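Local structure of variant surface glycoprotein MITat 1.13 (Trypanosoma brucei, 6Z8H) at residues 42-47 and 175-180; 64-69 and 86-91; 135-140 and 152-157; 303-308 and 319-324. The protein probably forms a dense coat on the surface of the parasite, helping the trypanosome evade host immunity as antigenically distinct variants are expressed in turn. One frame throughout, in Å; residues are numbered along the deposited sequence.

Contact 1: 42-47 and 175-180; sequences LKRLDL and VKIGLE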
loop_
_atom_site.group_PDB
_atom_site.type_symbol
_atom_site.label_atom_id
_atom_site.label_comp_id
_atom_site.label_asym_id
_atom_site.label_seq_id
_atom_site.Cartn_x
_atom_site.Cartn_y
_atom_site.Cartn_z
ATOM N N LEU A 42 7.139 9.604 6.513
ATOM C CA LEU A 42 6.161 8.593 6.892
ATOM C C LEU A 42 5.020 9.205 7.695
ATOM O O LEU A 42 3.875 8.756 7.578
ATOM C CB LEU A 42 6.834 7.492 7.701
ATOM C CG LEU A 42 7.758 6.574 6.932
ATOM C CD1 LEU A 42 8.506 5.648 7.890
ATOM C CD2 LEU A 42 6.992 5.723 5.934
ATOM N N LYS A 43 5.290 10.244 8.491
ATOM C CA LYS A 43 4.210 10.948 9.184
ATOM C C LYS A 43 3.304 11.682 8.204
ATOM O O LYS A 43 2.080 11.721 8.389
ATOM C CB LYS A 43 4.800 11.933 10.199
ATOM C CG LYS A 43 5.072 11.311 11.563
ATOM C CD LYS A 43 5.691 12.296 12.550
ATOM C CE LYS A 43 6.506 11.539 13.586
ATOM N NZ LYS A 43 6.688 12.279 14.878
ATOM N N ARG A 44 3.876 12.282 7.162
ATOM C CA ARG A 44 3.066 12.915 6.132
ATOM C C ARG A 44 2.247 11.882 5.365
ATOM O O ARG A 44 1.061 12.106 5.060
ATOM C CB ARG A 44 3.952 13.696 5.183
ATOM C CG ARG A 44 4.647 14.893 5.813
ATOM C CD ARG A 44 5.519 15.559 4.785
ATOM N NE ARG A 44 4.734 16.126 3.692
ATOM C CZ ARG A 44 5.210 16.338 2.467
ATOM N NH1 ARG A 44 6.470 16.018 2.167
ATOM N NH2 ARG A 44 4.452 16.878 1.531
ATOM N N LEU A 45 2.844 10.741 5.049
ATOM C CA LEU A 45 2.086 9.675 4.407
ATOM C C LEU A 45 0.903 9.259 5.269
ATOM O O LEU A 45 -0.210 9.029 4.758
ATOM C CB LEU A 45 2.982 8.468 4.187
ATOM C CG LEU A 45 2.297 7.255 3.535
ATOM C CD1 LEU A 45 1.728 7.634 2.169
ATOM C CD2 LEU A 45 3.243 6.101 3.411
ATOM N N ASP A 46 1.134 9.096 6.568
ATOM C CA ASP A 46 0.090 8.673 7.489
ATOM C C ASP A 46 -1.103 9.626 7.492
ATOM O O ASP A 46 -2.244 9.178 7.703
ATOM C CB ASP A 46 0.649 8.533 8.906
ATOM C CG ASP A 46 -0.315 7.809 9.838
ATOM O OD1 ASP A 46 -0.451 6.571 9.715
ATOM O OD2 ASP A 46 -0.978 8.483 10.665
ATOM N N LEU A 47 -0.898 10.916 7.193
ATOM C CA LEU A 47 -2.045 11.824 7.102
ATOM C C LEU A 47 -3.039 11.338 6.046
ATOM O O LEU A 47 -4.271 11.412 6.228
ATOM C CB LEU A 47 -1.599 13.226 6.708
ATOM C CG LEU A 47 -0.571 13.908 7.604
ATOM C CD1 LEU A 47 -0.202 15.245 6.993
ATOM C CD2 LEU A 47 -1.101 14.059 9.001
ATOM N N VAL A 175 8.149 20.471 14.560
ATOM C CA VAL A 175 7.519 20.418 13.246
ATOM C C VAL A 175 6.054 20.003 13.391
ATOM O O VAL A 175 5.735 19.010 14.049
ATOM C CB VAL A 175 8.274 19.469 12.297
ATOM C CG1 VAL A 175 7.683 19.532 10.894
ATOM C CG2 VAL A 175 9.752 19.816 12.266
ATOM N N LYS A 176 5.161 20.773 12.779
ATOM C CA LYS A 176 3.732 20.490 12.808
ATOM C C LYS A 176 3.335 19.854 11.483
ATOM O O LYS A 176 3.565 20.432 10.414
ATOM C CB LYS A 176 2.931 21.760 13.077
ATOM C CG LYS A 176 3.070 22.241 14.527
ATOM C CD LYS A 176 3.294 23.738 14.602
ATOM C CE LYS A 176 1.999 24.499 14.834
ATOM N NZ LYS A 176 2.129 25.946 14.485
ATOM N N ILE A 177 2.768 18.657 11.558
ATOM C CA ILE A 177 2.419 17.862 10.390
ATOM C C ILE A 177 0.899 17.769 10.328
ATOM O O ILE A 177 0.257 17.311 11.286
ATOM C CB ILE A 177 3.056 16.467 10.462
ATOM C CG1 ILE A 177 4.581 16.568 10.483
ATOM C CG2 ILE A 177 2.598 15.620 9.283
ATOM C CD1 ILE A 177 5.164 17.243 9.252
ATOM N N GLY A 178 0.328 18.194 9.204
ATOM C CA GLY A 178 -1.114 18.146 9.024
ATOM C C GLY A 178 -1.491 18.531 7.613
ATOM O O GLY A 178 -0.742 19.225 6.916
ATOM N N LEU A 179 -2.704 18.118 7.212
ATOM C CA LEU A 179 -3.113 18.364 5.833
ATOM C C LEU A 179 -3.166 19.855 5.533
ATOM O O LEU A 179 -2.905 20.272 4.397
ATOM C CB LEU A 179 -4.465 17.712 5.549
ATOM C CG LEU A 179 -4.466 16.202 5.317
ATOM C CD1 LEU A 179 -5.895 15.736 5.130
ATOM C CD2 LEU A 179 -3.652 15.804 4.120
ATOM N N GLU A 180 -3.475 20.677 6.542
ATOM C CA GLU A 180 -3.500 22.119 6.342
ATOM C C GLU A 180 -2.108 22.688 6.089
ATOM O O GLU A 180 -1.993 23.771 5.509
ATOM C CB GLU A 180 -4.141 22.817 7.554
ATOM C CG GLU A 180 -3.456 22.536 8.894
ATOM C CD GLU A 180 -3.915 21.238 9.557
ATOM O OE1 GLU A 180 -4.201 20.258 8.833
ATOM O OE2 GLU A 180 -3.987 21.209 10.809
#
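Apolar packing carries the contact between the helical residues 42-47 and the irregular segment 175-180, and L47 is its hub. With CG anti to the carbonyl carbon (chi1 -57°), its isobutyl end reaches out from helix 34-75 and meets I177 at about a right angle, CD1 of L47 lying 3.6 Å from CG2 of I177. The same CG2 of I177 is shared: one helical turn back it sits 4.1 Å from CG of R44, so the methyl touches both a leucine branch and the aliphatic root of an arginine. L179 adds a lighter touch from further along the loop, its CD2 4.2 Å from CB of L47.

Packing against backbone is the second kind. CD1 of L47 also lies against the main chain between G178 and L179, 3.6 Å from the glycine C. The carbonyl O of K43 lies 4.0 Å from I177 CG2.

Charge is dealt with beyond the interface. R44 bends at chi3 and takes its guanidinium to E182, in a salt bridge through NE, and to H265, hydrogen-bonded through NH1. The K43 side chain leads away from the loop and lies about 6 Å from a mannose of a glycan. What holds loop to helix is therefore mainly van der Waals fit, probably with some exclusion of water, while the directional bonds of R44 fix the stem against which I177 lies.

Contact 2: 64-69 and 86-91; sequences EAYSKL and PLLGAA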
loop_
_atom_site.group_PDB
_atom_site.type_symbol
_atom_site.label_atom_id
_atom_site.label_comp_id
_atom_site.label_asym_id
_atom_site.label_seq_id
_atom_site.Cartn_x
_atom_site.Cartn_y
_atom_site.Cartn_z
ATOM N N GLU A 64 -23.524 -1.328 5.210
ATOM C CA GLU A 64 -24.382 -1.985 6.194
ATOM C C GLU A 64 -25.647 -1.170 6.454
ATOM O O GLU A 64 -26.755 -1.720 6.532
ATOM C CB GLU A 64 -23.635 -2.173 7.511
ATOM C CG GLU A 64 -24.431 -2.855 8.597
ATOM C CD GLU A 64 -23.614 -3.160 9.836
ATOM O OE1 GLU A 64 -22.731 -4.041 9.769
ATOM O OE2 GLU A 64 -23.844 -2.505 10.878
ATOM N N ALA A 65 -25.509 0.150 6.570
ATOM C CA ALA A 65 -26.671 0.978 6.849
ATOM C C ALA A 65 -27.676 0.885 5.718
ATOM O O ALA A 65 -28.887 0.813 5.964
ATOM C CB ALA A 65 -26.247 2.428 7.058
ATOM N N TYR A 66 -27.210 0.932 4.472
ATOM C CA TYR A 66 -28.134 0.889 3.346
ATOM C C TYR A 66 -28.846 -0.445 3.293
ATOM O O TYR A 66 -30.039 -0.501 3.014
ATOM C CB TYR A 66 -27.381 1.142 2.038
ATOM C CG TYR A 66 -28.277 1.174 0.839
ATOM C CD1 TYR A 66 -29.181 2.198 0.646
ATOM C CD2 TYR A 66 -28.242 0.157 -0.086
ATOM C CE1 TYR A 66 -30.027 2.213 -0.447
ATOM C CE2 TYR A 66 -29.053 0.166 -1.198
ATOM C CZ TYR A 66 -29.965 1.191 -1.364
ATOM O OH TYR A 66 -30.774 1.167 -2.474
ATOM N N SER A 67 -28.127 -1.535 3.519
ATOM C CA SER A 67 -28.794 -2.828 3.546
ATOM C C SER A 67 -29.837 -2.901 4.644
ATOM O O SER A 67 -30.915 -3.466 4.437
ATOM C CB SER A 67 -27.764 -3.937 3.683
ATOM O OG SER A 67 -27.083 -4.056 2.460
ATOM N N LYS A 68 -29.519 -2.298 5.792
ATOM C CA LYS A 68 -30.409 -2.238 6.979
ATOM C C LYS A 68 -31.682 -1.468 6.605
ATOM O O LYS A 68 -32.768 -1.882 7.051
ATOM C CB LYS A 68 -29.686 -1.573 8.156
ATOM C CG LYS A 68 -28.929 -2.526 9.071
ATOM C CD LYS A 68 -28.829 -2.045 10.503
ATOM C CE LYS A 68 -27.406 -2.000 11.015
ATOM N NZ LYS A 68 -27.333 -1.438 12.384
ATOM N N LEU A 69 -31.548 -0.395 5.814
ATOM C CA LEU A 69 -32.677 0.443 5.403
ATOM C C LEU A 69 -33.569 -0.311 4.424
ATOM O O LEU A 69 -34.794 -0.272 4.533
ATOM C CB LEU A 69 -32.199 1.744 4.760
ATOM C CG LEU A 69 -31.606 2.817 5.677
ATOM C CD1 LEU A 69 -31.039 3.946 4.854
ATOM C CD2 LEU A 69 -32.710 3.317 6.591
ATOM N N PRO A 86 -38.025 8.060 3.137
ATOM C CA PRO A 86 -37.244 9.256 2.774
ATOM C C PRO A 86 -35.744 9.090 2.944
ATOM O O PRO A 86 -34.998 9.951 2.472
ATOM C CB PRO A 86 -37.778 10.342 3.727
ATOM C CG PRO A 86 -39.180 9.862 4.068
ATOM C CD PRO A 86 -39.049 8.363 4.155
ATOM N N LEU A 87 -35.310 8.038 3.619
ATOM C CA LEU A 87 -33.892 7.786 3.795
ATOM C C LEU A 87 -33.292 7.016 2.640
ATOM O O LEU A 87 -32.061 7.035 2.477
ATOM C CB LEU A 87 -33.706 7.030 5.104
ATOM C CG LEU A 87 -34.336 7.651 6.355
ATOM C CD1 LEU A 87 -34.182 6.691 7.575
ATOM C CD2 LEU A 87 -33.814 9.044 6.682
ATOM N N LEU A 88 -34.093 6.325 1.835
ATOM C CA LEU A 88 -33.499 5.338 0.936
ATOM C C LEU A 88 -32.740 5.964 -0.229
ATOM O O LEU A 88 -31.605 5.578 -0.505
ATOM C CB LEU A 88 -34.588 4.415 0.393
ATOM C CG LEU A 88 -35.058 3.320 1.342
ATOM C CD1 LEU A 88 -36.374 2.690 0.855
ATOM C CD2 LEU A 88 -34.071 2.227 1.457
ATOM N N GLY A 89 -33.340 6.901 -0.942
ATOM C CA GLY A 89 -32.681 7.513 -2.083
ATOM C C GLY A 89 -31.464 8.310 -1.646
ATOM O O GLY A 89 -30.390 8.226 -2.250
ATOM N N ALA A 90 -31.610 9.046 -0.554
ATOM C CA ALA A 90 -30.511 9.836 -0.017
ATOM C C ALA A 90 -29.368 8.925 0.419
ATOM O O ALA A 90 -28.183 9.255 0.237
ATOM C CB ALA A 90 -31.036 10.712 1.137
ATOM N N ALA A 91 -29.697 7.820 1.080
ATOM C CA ALA A 91 -28.667 6.859 1.484
ATOM C C ALA A 91 -27.963 6.245 0.275
ATOM O O ALA A 91 -26.745 6.034 0.298
ATOM C CB ALA A 91 -29.262 5.803 2.415
#
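The Y66 ring offers its edge to the partner helix: the carbonyl O of L88 lies in the ring plane, 3.7 Å from CE1, and the methyl of A91 is near the same plane, 4.0 Å from CD1. G372 of the second subunit packs on both Y66 and L88. The setting is the long antiparallel helical hairpin formed by helices 34-75 and 78-129, the pair that builds the elongated body of this VSG. Locally the two segments run at 147° to each other, their axes coming within 10.0 Å.

Y66 reaches across because CG is anti to the backbone N (chi1 -177°). L69, one turn on, has the other rotation, CG anti to the carbonyl carbon, and forks among three partners. Its CB lies 3.8 Å from CD2 of L88, and its CD2 meets CD1 of L87 at 3.8 Å, the two leucine side chains crossing at about a right angle. W341 and I344 of helix 336-345 close over L69 from outside the pair. All five touching residues are buried, and the tightest approach joins the smallest of them to a leucine branch: CB of A91 to CD1 of L69, 3.5 Å.

Contact 3: 135-140 and 152-157; sequences EAKIEF and FRATSL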
loop_
_atom_site.group_PDB
_atom_site.type_symbol
_atom_site.label_atom_id
_atom_site.label_comp_id
_atom_site.label_asym_id
_atom_site.label_seq_id
_atom_site.Cartn_x
_atom_site.Cartn_y
_atom_site.Cartn_z
ATOM N N GLU A 135 38.205 4.826 8.072
ATOM C CA GLU A 135 39.513 5.305 7.623
ATOM C C GLU A 135 40.515 4.161 7.600
ATOM O O GLU A 135 40.333 3.115 8.232
ATOM C CB GLU A 135 40.007 6.508 8.454
ATOM C CG GLU A 135 39.993 6.277 9.926
ATOM C CD GLU A 135 40.124 7.575 10.748
ATOM O OE1 GLU A 135 40.442 8.666 10.197
ATOM O OE2 GLU A 135 39.885 7.489 11.971
ATOM N N ALA A 136 41.591 4.395 6.856
ATOM C CA ALA A 136 42.797 3.576 6.899
ATOM C C ALA A 136 43.894 4.461 7.448
ATOM O O ALA A 136 44.132 5.531 6.901
ATOM C CB ALA A 136 43.170 3.127 5.496
ATOM N N LYS A 137 44.546 4.025 8.517
ATOM C CA LYS A 137 45.602 4.824 9.131
ATOM C C LYS A 137 46.878 3.996 9.179
ATOM O O LYS A 137 46.946 3.003 9.906
ATOM C CB LYS A 137 45.186 5.296 10.520
ATOM C CG LYS A 137 46.146 6.303 11.150
ATOM C CD LYS A 137 45.539 6.910 12.428
ATOM C CE LYS A 137 46.446 6.640 13.614
ATOM N NZ LYS A 137 46.645 7.870 14.427
ATOM N N ILE A 138 47.850 4.388 8.369
ATOM C CA ILE A 138 49.180 3.788 8.392
ATOM C C ILE A 138 50.056 4.553 9.370
ATOM O O ILE A 138 50.149 5.785 9.302
ATOM C CB ILE A 138 49.802 3.803 6.988
ATOM C CG1 ILE A 138 48.996 2.926 6.038
ATOM C CG2 ILE A 138 51.291 3.391 7.068
ATOM C CD1 ILE A 138 49.307 3.170 4.580
ATOM N N GLU A 139 50.695 3.822 10.280
ATOM C CA GLU A 139 51.756 4.353 11.130
ATOM C C GLU A 139 53.014 3.567 10.793
ATOM O O GLU A 139 53.103 2.372 11.086
ATOM C CB GLU A 139 51.396 4.194 12.600
ATOM C CG GLU A 139 50.011 4.691 12.969
ATOM C CD GLU A 139 49.671 4.349 14.403
ATOM O OE1 GLU A 139 50.495 3.663 15.047
ATOM O OE2 GLU A 139 48.597 4.771 14.880
ATOM N N PHE A 140 53.971 4.227 10.161
ATOM C CA PHE A 140 55.136 3.508 9.652
ATOM C C PHE A 140 56.033 2.904 10.731
ATOM O O PHE A 140 56.841 2.028 10.399
ATOM C CB PHE A 140 55.897 4.410 8.700
ATOM C CG PHE A 140 55.317 4.447 7.315
ATOM C CD1 PHE A 140 55.477 3.369 6.452
ATOM C CD2 PHE A 140 54.595 5.543 6.882
ATOM C CE1 PHE A 140 54.964 3.398 5.179
ATOM C CE2 PHE A 140 54.071 5.578 5.613
ATOM C CZ PHE A 140 54.250 4.503 4.757
ATOM N N PHE A 152 48.956 -0.908 9.577
ATOM C CA PHE A 152 47.623 -0.319 9.450
ATOM C C PHE A 152 46.963 -0.428 10.811
ATOM O O PHE A 152 46.396 -1.463 11.167
ATOM C CB PHE A 152 46.795 -1.055 8.415
ATOM C CG PHE A 152 47.216 -0.798 7.006
ATOM C CD1 PHE A 152 48.356 -1.393 6.474
ATOM C CD2 PHE A 152 46.493 0.073 6.214
ATOM C CE1 PHE A 152 48.701 -1.165 5.157
ATOM C CE2 PHE A 152 46.837 0.296 4.916
ATOM C CZ PHE A 152 47.937 -0.300 4.386
ATOM N N ARG A 153 47.069 0.632 11.610
ATOM C CA ARG A 153 46.499 0.525 12.946
ATOM C C ARG A 153 45.014 0.859 12.946
ATOM O O ARG A 153 44.227 0.223 13.655
ATOM C CB ARG A 153 47.243 1.389 13.951
ATOM C CG ARG A 153 46.958 0.924 15.371
ATOM C CD ARG A 153 47.593 1.815 16.398
ATOM N NE ARG A 153 46.763 2.959 16.754
ATOM C CZ ARG A 153 45.738 2.909 17.600
ATOM N NH1 ARG A 153 45.390 1.760 18.161
ATOM N NH2 ARG A 153 45.055 4.012 17.875
ATOM N N ALA A 154 44.600 1.833 12.149
ATOM C CA ALA A 154 43.190 2.058 11.899
ATOM C C ALA A 154 42.875 1.396 10.571
ATOM O O ALA A 154 43.652 1.528 9.601
ATOM C CB ALA A 154 42.827 3.545 11.874
ATOM N N THR A 155 41.804 0.597 10.580
ATOM C CA THR A 155 41.262 -0.032 9.405
ATOM C C THR A 155 39.752 -0.075 9.502
ATOM O O THR A 155 39.126 -1.071 9.120
ATOM C CB THR A 155 41.754 -1.457 9.242
ATOM O OG1 THR A 155 41.521 -2.171 10.456
ATOM C CG2 THR A 155 43.195 -1.468 8.915
ATOM N N SER A 156 39.148 0.981 10.060
ATOM C CA SER A 156 37.696 1.108 10.141
ATOM C C SER A 156 37.033 1.303 8.783
ATOM O O SER A 156 35.799 1.244 8.708
ATOM C CB SER A 156 37.353 2.291 11.042
ATOM O OG SER A 156 37.933 3.479 10.540
ATOM N N LEU A 157 37.804 1.489 7.714
ATOM C CA LEU A 157 37.256 1.747 6.392
ATOM C C LEU A 157 36.256 0.666 6.007
ATOM O O LEU A 157 36.551 -0.528 6.082
ATOM C CB LEU A 157 38.374 1.805 5.353
ATOM C CG LEU A 157 38.019 2.448 4.013
ATOM C CD1 LEU A 157 37.756 3.943 4.141
ATOM C CD2 LEU A 157 39.067 2.200 2.953
HETATM O O HOH W 1 38.413 5.012 12.719
#
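F152 opens the second strand with its ring beside I138, the two side chains pointing the same way. CG1 of I138 lies over one face in a CH-pi contact, 3.8 Å from the ring centroid and offset toward the ring's rim; I249 of the second subunit packs on F152.

R153 follows, its backbone N bonding to K137 O at 2.9 Å, nearly along the C=O axis. The side chain leaves with CG anti to the backbone N, bends at chi3, and brings NE to OE2 of E139, 3.2 Å away in a salt bridge. OE2 lies in the guanidinium plane but is approached from above the carboxylate plane. K137 NZ stands at a long 3.7 Å from this same OE2 of E139, so one oxygen serves two cations, an arrangement that would probably favour the ionised carboxylate.

A154 returns a nearly straight bond, K137 N to A154 O at 2.9 Å (173°), while its own N makes only a weak one to K137 O. CB of K137 and CB of A154 are squeezed to 3.2 Å. Beyond T155, whose O is bound by N252 of the second subunit, S156 OG accepts from E135 N at 2.8 Å, and a water joins the same hydroxyl to E135 OE2.

With R153 and A154 both facing K137, the pairing is a classic beta bulge in an antiparallel hairpin, at one outer side of the chain's larger sheet.

Contact 4: 303-308 and 319-324; sequences ALLNKP and DEVNNA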
loop_
_atom_site.group_PDB
_atom_site.type_symbol
_atom_site.label_atom_id
_atom_site.label_comp_id
_atom_site.label_asym_id
_atom_site.label_seq_id
_atom_site.Cartn_x
_atom_site.Cartn_y
_atom_site.Cartn_z
ATOM N N ALA A 303 -44.430 10.475 1.320
ATOM C CA ALA A 303 -44.690 9.378 2.242
ATOM C C ALA A 303 -45.255 9.836 3.575
ATOM O O ALA A 303 -45.975 9.068 4.216
ATOM C CB ALA A 303 -43.397 8.582 2.494
ATOM N N LEU A 304 -44.915 11.046 4.035
ATOM C CA LEU A 304 -45.340 11.513 5.346
ATOM C C LEU A 304 -46.389 12.615 5.305
ATOM O O LEU A 304 -46.987 12.892 6.347
ATOM C CB LEU A 304 -44.136 11.974 6.174
ATOM C CG LEU A 304 -43.183 10.852 6.596
ATOM C CD1 LEU A 304 -41.877 11.407 7.193
ATOM C CD2 LEU A 304 -43.852 9.919 7.589
ATOM N N LEU A 305 -46.625 13.249 4.152
ATOM C CA LEU A 305 -47.665 14.267 4.024
ATOM C C LEU A 305 -48.778 13.833 3.076
ATOM O O LEU A 305 -49.557 14.675 2.614
ATOM C CB LEU A 305 -47.065 15.589 3.557
ATOM C CG LEU A 305 -46.123 16.255 4.549
ATOM C CD1 LEU A 305 -45.574 17.558 3.988
ATOM C CD2 LEU A 305 -46.832 16.506 5.882
ATOM N N ASN A 306 -48.873 12.536 2.774
ATOM C CA ASN A 306 -50.016 11.982 2.036
ATOM C C ASN A 306 -50.157 12.617 0.650
ATOM O O ASN A 306 -51.268 12.842 0.162
ATOM C CB ASN A 306 -51.321 12.123 2.841
ATOM C CG ASN A 306 -52.461 11.230 2.322
ATOM O OD1 ASN A 306 -52.229 10.090 1.906
ATOM N ND2 ASN A 306 -53.705 11.750 2.366
ATOM N N LYS A 307 -49.033 12.913 0.008
ATOM C CA LYS A 307 -49.006 13.456 -1.352
ATOM C C LYS A 307 -48.076 12.617 -2.216
ATOM O O LYS A 307 -47.016 13.082 -2.664
ATOM C CB LYS A 307 -48.589 14.925 -1.362
ATOM N N PRO A 308 -48.464 11.378 -2.509
ATOM C CA PRO A 308 -47.501 10.474 -3.147
ATOM C C PRO A 308 -47.120 10.872 -4.562
ATOM O O PRO A 308 -46.071 10.427 -5.029
ATOM C CB PRO A 308 -48.176 9.095 -3.090
ATOM C CG PRO A 308 -49.553 9.310 -2.353
ATOM C CD PRO A 308 -49.802 10.773 -2.354
ATOM N N ASP A 319 -43.442 24.668 6.097
ATOM C CA ASP A 319 -43.815 24.394 7.484
ATOM C C ASP A 319 -44.254 22.943 7.582
ATOM O O ASP A 319 -43.806 22.349 8.461
ATOM C CB ASP A 319 -44.918 25.321 7.971
ATOM C CG ASP A 319 -44.359 26.570 8.595
ATOM O OD1 ASP A 319 -45.173 27.348 9.109
ATOM O OD2 ASP A 319 -43.128 26.731 8.559
ATOM N N GLU A 320 -45.196 22.444 6.793
ATOM C CA GLU A 320 -45.707 21.087 6.927
ATOM C C GLU A 320 -44.583 20.078 6.765
ATOM O O GLU A 320 -44.541 19.080 7.479
ATOM C CB GLU A 320 -46.831 20.819 5.922
ATOM C CG GLU A 320 -48.174 21.424 6.308
ATOM C CD GLU A 320 -48.855 20.665 7.441
ATOM O OE1 GLU A 320 -49.224 19.483 7.240
ATOM O OE2 GLU A 320 -49.021 21.257 8.534
ATOM N N VAL A 321 -43.654 20.346 5.848
ATOM C CA VAL A 321 -42.485 19.482 5.677
ATOM C C VAL A 321 -41.659 19.444 6.955
ATOM O O VAL A 321 -41.237 18.379 7.413
ATOM C CB VAL A 321 -41.644 19.952 4.475
ATOM C CG1 VAL A 321 -40.326 19.199 4.410
ATOM C CG2 VAL A 321 -42.435 19.785 3.187
ATOM N N ASN A 322 -41.420 20.605 7.565
ATOM C CA ASN A 322 -40.614 20.615 8.779
ATOM C C ASN A 322 -41.322 19.907 9.926
ATOM O O ASN A 322 -40.681 19.199 10.710
ATOM C CB ASN A 322 -40.280 22.051 9.159
ATOM C CG ASN A 322 -39.189 22.635 8.292
ATOM O OD1 ASN A 322 -38.161 21.996 8.054
ATOM N ND2 ASN A 322 -39.402 23.861 7.814
ATOM N N ASN A 323 -42.637 20.098 10.060
ATOM C CA ASN A 323 -43.372 19.394 11.106
ATOM C C ASN A 323 -43.345 17.884 10.887
ATOM O O ASN A 323 -43.289 17.111 11.850
ATOM C CB ASN A 323 -44.798 19.929 11.187
ATOM C CG ASN A 323 -44.853 21.256 11.884
ATOM O OD1 ASN A 323 -45.093 21.320 13.086
ATOM N ND2 ASN A 323 -44.599 22.329 11.141
ATOM N N ALA A 324 -43.434 17.447 9.633
ATOM C CA ALA A 324 -43.330 16.017 9.345
ATOM C C ALA A 324 -41.945 15.467 9.698
ATOM O O ALA A 324 -41.831 14.398 10.308
ATOM C CB ALA A 324 -43.633 15.765 7.870
#
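L305 does most of the touching, its two methyls dividing the helix opposite between them. CD1 of L305 rests on the backbone and side chains of one turn, 3.9 Å from CG2 of V321 and 4.0 Å from CB of E320. CD2 of L305 lies toward the next turn, 3.8 Å from CB of A324 and the same distance from the carbonyl O of E320. The first bond of L305 points toward the helix, and its torsions, CG anti to the carbonyl carbon (chi1 -66°) and an extended chi2, set both methyls against it. L304 contributes more distantly, its CB 4.2 Å from CB of A324.

The motif is two successive helices joined by a loop: after helix 294-304 the chain loops back, so that helix 318-329 packs beside it. I301, from the first helix, touches V321, and A316 in the connecting loop packs on both V321 and L305.

Further out, polar bonds brace the backbone around the contact. Within the second helix, D319 O accepts twice from N323, from the backbone N and from ND2, the latter at 2.8 Å and 167°, with the donor above the carbonyl plane. In the first helix A303 O is bound by R82 of helix 78-129, and in the loop beyond it P308 O by NZ of K302. L380 of the second subunit packs against A303 and P308.

From the N terminus, helix 34-75 first supplies residues 42-47 and then 64-69, so contacts 1 and 2 share it, their centres about 35 Å apart. Contact 2 closes first, across the turn into helix 78-129; that helix leads on to contact 3, which closes the short excursion between two strands. Both lie within the long loop that contact 1 shuts when residues 175-180 return to helix 34-75. Contact 4 follows in series, crossing none of them and closing the loop between helices 294-304 and 318-329. Contacts 2 and 4 lie on the same side of the chain's centre, about 4 Å apart at their nearest atoms, with contact 3 opposite; these three also touch the second subunit.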